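Local coordinates for fructosyl amine: oxygen oxidoreductase (PDB 3DJE), which oxidatively deglycates fructosyl amino acids (Amadori products) with FAD as cofactor, as an amadoriase of the MSOX/MTOX family, at residues Thr21-Ala26 with Asp84-Pro89; Asp107-Arg112 with Lys147-Arg152. All blocks are in the same frame, centred on the assembly; numbering follows the deposited sequence.

Contact 1: residues Thr21-Ala26 with Asp84-Pro89; sequences TALHLA and DPLFKP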
loop_
_atom_site.group_PDB
_atom_site.type_symbol
_atom_site.label_atom_id
_atom_site.label_comp_id
_atom_site.label_asym_id
_atom_site.label_seq_id
_atom_site.Cartn_x
_atom_site.Cartn_y
_atom_site.Cartn_z
ATOM N N THR A 21 9.945 -9.948 -2.499
ATOM C CA THR A 21 10.492 -10.822 -3.522
ATOM C C THR A 21 11.966 -11.151 -3.242
ATOM O O THR A 21 12.373 -12.317 -3.327
ATOM C CB THR A 21 10.288 -10.228 -4.924
ATOM O OG1 THR A 21 8.887 -10.018 -5.146
ATOM C CG2 THR A 21 10.777 -11.209 -5.982
ATOM N N ALA A 22 12.756 -10.131 -2.895
ATOM C CA ALA A 22 14.172 -10.331 -2.569
ATOM C C ALA A 22 14.343 -11.319 -1.415
ATOM O O ALA A 22 15.156 -12.251 -1.485
ATOM C CB ALA A 22 14.828 -8.999 -2.247
ATOM N N LEU A 23 13.541 -11.125 -0.369
ATOM C CA LEU A 23 13.572 -11.984 0.810
ATOM C C LEU A 23 13.242 -13.418 0.451
ATOM O O LEU A 23 13.963 -14.351 0.856
ATOM C CB LEU A 23 12.599 -11.457 1.868
ATOM C CG LEU A 23 12.510 -12.324 3.131
ATOM C CD1 LEU A 23 13.865 -12.368 3.859
ATOM C CD2 LEU A 23 11.382 -11.803 4.039
ATOM N N HIS A 24 12.160 -13.606 -0.309
ATOM C CA HIS A 24 11.735 -14.958 -0.656
ATOM C C HIS A 24 12.661 -15.647 -1.642
ATOM O O HIS A 24 12.884 -16.853 -1.522
ATOM C CB HIS A 24 10.268 -14.988 -1.046
ATOM C CG HIS A 24 9.371 -14.807 0.131
ATOM N ND1 HIS A 24 9.183 -15.798 1.071
ATOM C CD2 HIS A 24 8.654 -13.738 0.557
ATOM C CE1 HIS A 24 8.358 -15.360 2.009
ATOM N NE2 HIS A 24 8.030 -14.111 1.724
ATOM N N LEU A 25 13.271 -14.892 -2.550
ATOM C CA LEU A 25 14.292 -15.492 -3.418
ATOM C C LEU A 25 15.435 -16.017 -2.552
ATOM O O LEU A 25 15.899 -17.154 -2.752
ATOM C CB LEU A 25 14.838 -14.482 -4.432
ATOM C CG LEU A 25 13.932 -14.191 -5.625
ATOM C CD1 LEU A 25 14.430 -12.948 -6.369
ATOM C CD2 LEU A 25 13.802 -15.364 -6.609
ATOM N N ALA A 26 15.894 -15.188 -1.608
ATOM C CA ALA A 26 17.002 -15.552 -0.724
ATOM C C ALA A 26 16.628 -16.779 0.106
ATOM O O ALA A 26 17.426 -17.718 0.230
ATOM C CB ALA A 26 17.375 -14.391 0.192
ATOM N N ASP A 84 5.896 -15.803 11.579
ATOM C CA ASP A 84 7.262 -15.647 11.059
ATOM C C ASP A 84 8.017 -14.741 12.026
ATOM O O ASP A 84 7.643 -13.581 12.185
ATOM C CB ASP A 84 7.223 -15.019 9.658
ATOM C CG ASP A 84 8.599 -14.908 9.002
ATOM O OD1 ASP A 84 9.638 -14.935 9.703
ATOM O OD2 ASP A 84 8.617 -14.765 7.759
ATOM N N PRO A 85 9.071 -15.254 12.690
ATOM C CA PRO A 85 9.805 -14.454 13.687
ATOM C C PRO A 85 10.322 -13.121 13.143
ATOM O O PRO A 85 10.512 -12.170 13.911
ATOM C CB PRO A 85 10.982 -15.357 14.080
ATOM C CG PRO A 85 10.565 -16.713 13.703
ATOM C CD PRO A 85 9.642 -16.606 12.540
ATOM N N LEU A 86 10.541 -13.042 11.829
ATOM C CA LEU A 86 11.045 -11.817 11.237
ATOM C C LEU A 86 9.984 -10.717 11.239
ATOM O O LEU A 86 10.320 -9.533 11.335
ATOM C CB LEU A 86 11.516 -12.055 9.800
ATOM C CG LEU A 86 12.238 -10.892 9.119
ATOM C CD1 LEU A 86 13.587 -10.646 9.762
ATOM C CD2 LEU A 86 12.387 -11.246 7.650
ATOM N N PHE A 87 8.706 -11.108 11.134
ATOM C CA PHE A 87 7.622 -10.117 10.986
ATOM C C PHE A 87 6.779 -9.931 12.237
ATOM O O PHE A 87 6.194 -8.868 12.433
ATOM C CB PHE A 87 6.728 -10.471 9.789
ATOM C CG PHE A 87 7.442 -10.340 8.482
ATOM C CD1 PHE A 87 7.733 -9.076 7.969
ATOM C CD2 PHE A 87 7.876 -11.464 7.782
ATOM C CE1 PHE A 87 8.433 -8.929 6.762
ATOM C CE2 PHE A 87 8.578 -11.324 6.586
ATOM C CZ PHE A 87 8.855 -10.049 6.071
ATOM N N LYS A 88 6.724 -10.960 13.078
ATOM C CA LYS A 88 5.964 -10.869 14.336
ATOM C C LYS A 88 6.225 -9.589 15.162
ATOM O O LYS A 88 5.286 -9.018 15.731
ATOM C CB LYS A 88 6.225 -12.095 15.209
ATOM C CG LYS A 88 5.593 -13.346 14.683
ATOM C CD LYS A 88 5.982 -14.561 15.531
ATOM C CE LYS A 88 5.674 -14.333 17.009
ATOM N NZ LYS A 88 4.224 -14.084 17.282
ATOM N N PRO A 89 7.491 -9.130 15.250
ATOM C CA PRO A 89 7.752 -7.968 16.115
ATOM C C PRO A 89 6.985 -6.698 15.744
ATOM O O PRO A 89 6.887 -5.787 16.577
ATOM C CB PRO A 89 9.251 -7.705 15.905
ATOM C CG PRO A 89 9.829 -9.057 15.528
ATOM C CD PRO A 89 8.738 -9.671 14.665
#
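The first helix of the Rossmann-type FAD-binding unit, residues 16-27, meets the loop that follows helix 64-83 where Leu23 touches Leu86 and Phe87. One methyl, CD2 of Leu23, makes the closest contacts. Leu23 CD2 lies 3.8 Å from Leu86 CD2, and the two leucines approach tip to tip. The same methyl sits at the edge of the Phe87 ring, near its plane, with CD2 of Leu23 3.7 Å from CZ of Phe87. With CG anti to the backbone N (chi1 178°), Leu23 reaches out from the helix toward the loop. Helix 16-27 follows strand 9-12 and the glycine-rich turn, and its other side packs on that strand through Leu25. Glu170 of helix 160-173 touches both leucines, Leu23 and Leu86.

Asp84 shapes the loop. Its OD1 accepts from Leu86 N at 3.0 Å in an Asx turn, and the N-H comes from above the carboxylate plane. Asp84 O takes two further backbone bonds, from Phe87 N and Lys88 N, each 2.9 Å long. Asp84 OD2 lies in plane at the edge of the Phe87 ring and forms a salt bridge with Arg27, near the end of helix 16-27.

Contact 2: residues Asp107-Arg112 with Lys147-Arg152; sequences DRLGVR and KGYFAR
Leu109 of helix 103-113 packs against Lys147, Gly148 and Tyr149 of strand 147-151, so the contact joins a helix to the mixed beta-sheet on which it rests. The short axes run nearly parallel, 17° apart, and come within 10.0 Å of each other. Strand 147-151 pairs antiparallel with strands 96-100 and 122-124. Strand 96-100 leads directly into the helix, and its Met98 also touches Leu109.

The apolar contact is made by one leucine branch. Leu109 CD2 lies 4.1 Å from Tyr149 CD2, and Tyr149 CE2 is equally near. The two side chains, Leu109 and Tyr149, meet at a slant. Leu109 has CG anti to the backbone N (chi1 -170°), which brings its CD2 methyl to the strand. Tyr149 CG instead lies beside its own backbone N (chi1 -61°), and its ring reaches back toward the helix, where it also touches Val113.

The same methyl rests on the strand backbone. Leu109 CD2 is 3.8 Å from Lys147 O and 4.1 Å from Gly148 CA. The Lys147 side chain touches Leu106, a turn earlier on helix 103-113.

No hydrogen bond links the two segments. The strand's backbone bonds go to its sheet neighbours, pairing Tyr149 with Met98 and Gly148 with Leu124. With no directional bond across it, the contact depends on the fit of the leucine methyl against the tyrosine ring and the strand backbone, while the polar groups of that backbone are paired within the sheet rather than with the helix.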
loop_
_atom_site.group_PDB
_atom_site.type_symbol
_atom_site.label_atom_id
_atom_site.label_comp_id
_atom_site.label_asym_id
_atom_site.label_seq_id
_atom_site.Cartn_x
_atom_site.Cartn_y
_atom_site.Cartn_z
ATOM N N ASP A 107 -23.519 -0.197 2.357
ATOM C CA ASP A 107 -23.536 -1.315 1.426
ATOM C C ASP A 107 -22.109 -1.788 1.172
ATOM O O ASP A 107 -21.816 -2.984 1.264
ATOM C CB ASP A 107 -24.219 -0.943 0.103
ATOM C CG ASP A 107 -25.720 -0.715 0.254
ATOM O OD1 ASP A 107 -26.289 -1.073 1.314
ATOM O OD2 ASP A 107 -26.335 -0.165 -0.696
ATOM N N ARG A 108 -21.217 -0.842 0.888
ATOM C CA ARG A 108 -19.807 -1.178 0.655
ATOM C C ARG A 108 -19.191 -1.806 1.906
ATOM O O ARG A 108 -18.447 -2.782 1.823
ATOM C CB ARG A 108 -19.021 0.067 0.234
ATOM C CG ARG A 108 -17.519 -0.150 0.015
ATOM C CD ARG A 108 -17.230 -1.092 -1.146
ATOM N NE ARG A 108 -15.803 -1.092 -1.475
ATOM C CZ ARG A 108 -15.185 -2.023 -2.198
ATOM N NH1 ARG A 108 -15.864 -3.047 -2.696
ATOM N NH2 ARG A 108 -13.881 -1.920 -2.434
ATOM N N LEU A 109 -19.528 -1.257 3.067
ATOM C CA LEU A 109 -19.049 -1.798 4.336
ATOM C C LEU A 109 -19.438 -3.277 4.504
ATOM O O LEU A 109 -18.642 -4.091 4.983
ATOM C CB LEU A 109 -19.591 -0.957 5.495
ATOM C CG LEU A 109 -18.972 -1.276 6.857
ATOM C CD1 LEU A 109 -17.491 -0.877 6.902
ATOM C CD2 LEU A 109 -19.737 -0.598 7.990
ATOM N N GLY A 110 -20.659 -3.626 4.105
ATOM C CA GLY A 110 -21.104 -5.024 4.158
ATOM C C GLY A 110 -20.237 -5.955 3.328
ATOM O O GLY A 110 -19.928 -7.072 3.755
ATOM N N VAL A 111 -19.838 -5.490 2.144
ATOM C CA VAL A 111 -18.981 -6.276 1.249
ATOM C C VAL A 111 -17.603 -6.433 1.864
ATOM O O VAL A 111 -17.009 -7.513 1.818
ATOM C CB VAL A 111 -18.837 -5.622 -0.150
ATOM C CG1 VAL A 111 -17.788 -6.343 -0.971
ATOM C CG2 VAL A 111 -20.173 -5.633 -0.886
ATOM N N ARG A 112 -17.101 -5.346 2.440
ATOM C CA ARG A 112 -15.754 -5.339 2.998
ATOM C C ARG A 112 -15.628 -6.191 4.261
ATOM O O ARG A 112 -14.691 -6.997 4.391
ATOM C CB ARG A 112 -15.304 -3.900 3.242
ATOM C CG ARG A 112 -15.112 -3.147 1.908
ATOM C CD ARG A 112 -14.390 -1.797 2.021
ATOM N NE ARG A 112 -13.082 -1.891 2.679
ATOM C CZ ARG A 112 -12.248 -0.864 2.826
ATOM N NH1 ARG A 112 -12.578 0.329 2.345
ATOM N NH2 ARG A 112 -11.090 -1.022 3.457
ATOM N N LYS A 147 -21.896 4.201 11.716
ATOM C CA LYS A 147 -22.375 2.884 12.060
ATOM C C LYS A 147 -21.300 1.916 11.621
ATOM O O LYS A 147 -20.743 2.060 10.529
ATOM C CB LYS A 147 -23.657 2.556 11.302
ATOM C CG LYS A 147 -24.300 1.258 11.749
ATOM C CD LYS A 147 -25.536 0.913 10.930
ATOM C CE LYS A 147 -26.041 -0.482 11.283
ATOM N NZ LYS A 147 -25.187 -1.555 10.713
ATOM N N GLY A 148 -21.011 0.917 12.435
ATOM C CA GLY A 148 -19.946 0.011 12.030
ATOM C C GLY A 148 -19.806 -1.238 12.847
ATOM O O GLY A 148 -20.688 -1.578 13.652
ATOM N N TYR A 149 -18.677 -1.908 12.631
ATOM C CA TYR A 149 -18.383 -3.197 13.249
ATOM C C TYR A 149 -17.005 -3.182 13.869
ATOM O O TYR A 149 -16.025 -2.817 13.209
ATOM C CB TYR A 149 -18.457 -4.314 12.213
ATOM C CG TYR A 149 -19.822 -4.432 11.596
ATOM C CD1 TYR A 149 -20.863 -5.054 12.288
ATOM C CD2 TYR A 149 -20.088 -3.889 10.338
ATOM C CE1 TYR A 149 -22.142 -5.147 11.728
ATOM C CE2 TYR A 149 -21.356 -3.978 9.770
ATOM C CZ TYR A 149 -22.373 -4.607 10.469
ATOM O OH TYR A 149 -23.624 -4.692 9.887
ATOM N N PHE A 150 -16.929 -3.586 15.134
ATOM C CA PHE A 150 -15.659 -3.625 15.850
ATOM C C PHE A 150 -15.119 -5.041 15.963
ATOM O O PHE A 150 -15.801 -5.928 16.477
ATOM C CB PHE A 150 -15.802 -2.996 17.245
ATOM C CG PHE A 150 -14.516 -2.949 18.034
ATOM C CD1 PHE A 150 -13.384 -2.297 17.531
ATOM C CD2 PHE A 150 -14.437 -3.549 19.295
ATOM C CE1 PHE A 150 -12.191 -2.257 18.268
ATOM C CE2 PHE A 150 -13.238 -3.508 20.048
ATOM C CZ PHE A 150 -12.118 -2.861 19.532
ATOM N N ALA A 151 -13.904 -5.246 15.464
ATOM C CA ALA A 151 -13.191 -6.501 15.646
ATOM C C ALA A 151 -12.269 -6.275 16.834
ATOM O O ALA A 151 -11.349 -5.450 16.786
ATOM C CB ALA A 151 -12.395 -6.876 14.390
ATOM N N ARG A 152 -12.534 -7.003 17.913
ATOM C CA ARG A 152 -11.776 -6.837 19.157
ATOM C C ARG A 152 -10.315 -7.267 19.024
ATOM O O ARG A 152 -9.426 -6.712 19.690
ATOM C CB ARG A 152 -12.425 -7.630 20.292
ATOM C CG ARG A 152 -13.896 -7.271 20.555
ATOM C CD ARG A 152 -14.395 -8.111 21.713
ATOM N NE ARG A 152 -15.796 -7.923 22.096
ATOM C CZ ARG A 152 -16.200 -7.178 23.122
ATOM N NH1 ARG A 152 -15.314 -6.497 23.839
ATOM N NH2 ARG A 152 -17.493 -7.101 23.426
#

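Overall arrangement
Contacts 1 and 2 lie on different parts of the chain's fold, with centres 31 Å apart and nearest atoms about 15 Å apart. They do not touch, and follow one another in sequence. Contact 1 belongs to the FAD side and borders the Rossmann-type sheet through helix 16-27. The Phe87 side chain is about 12 Å from the bound FAD and about 7 Å from the side chain of Phe367, an FAD-binding residue. Contact 2 lies nearer the sugar-binding end of the active site, where helix 103-113 lies against the larger mixed sheet. Its Leu109 side chain is about 11 Å from the bound FSA, and Arg108 bonds to the backbone of Tyr60, which lines the FSA pocket.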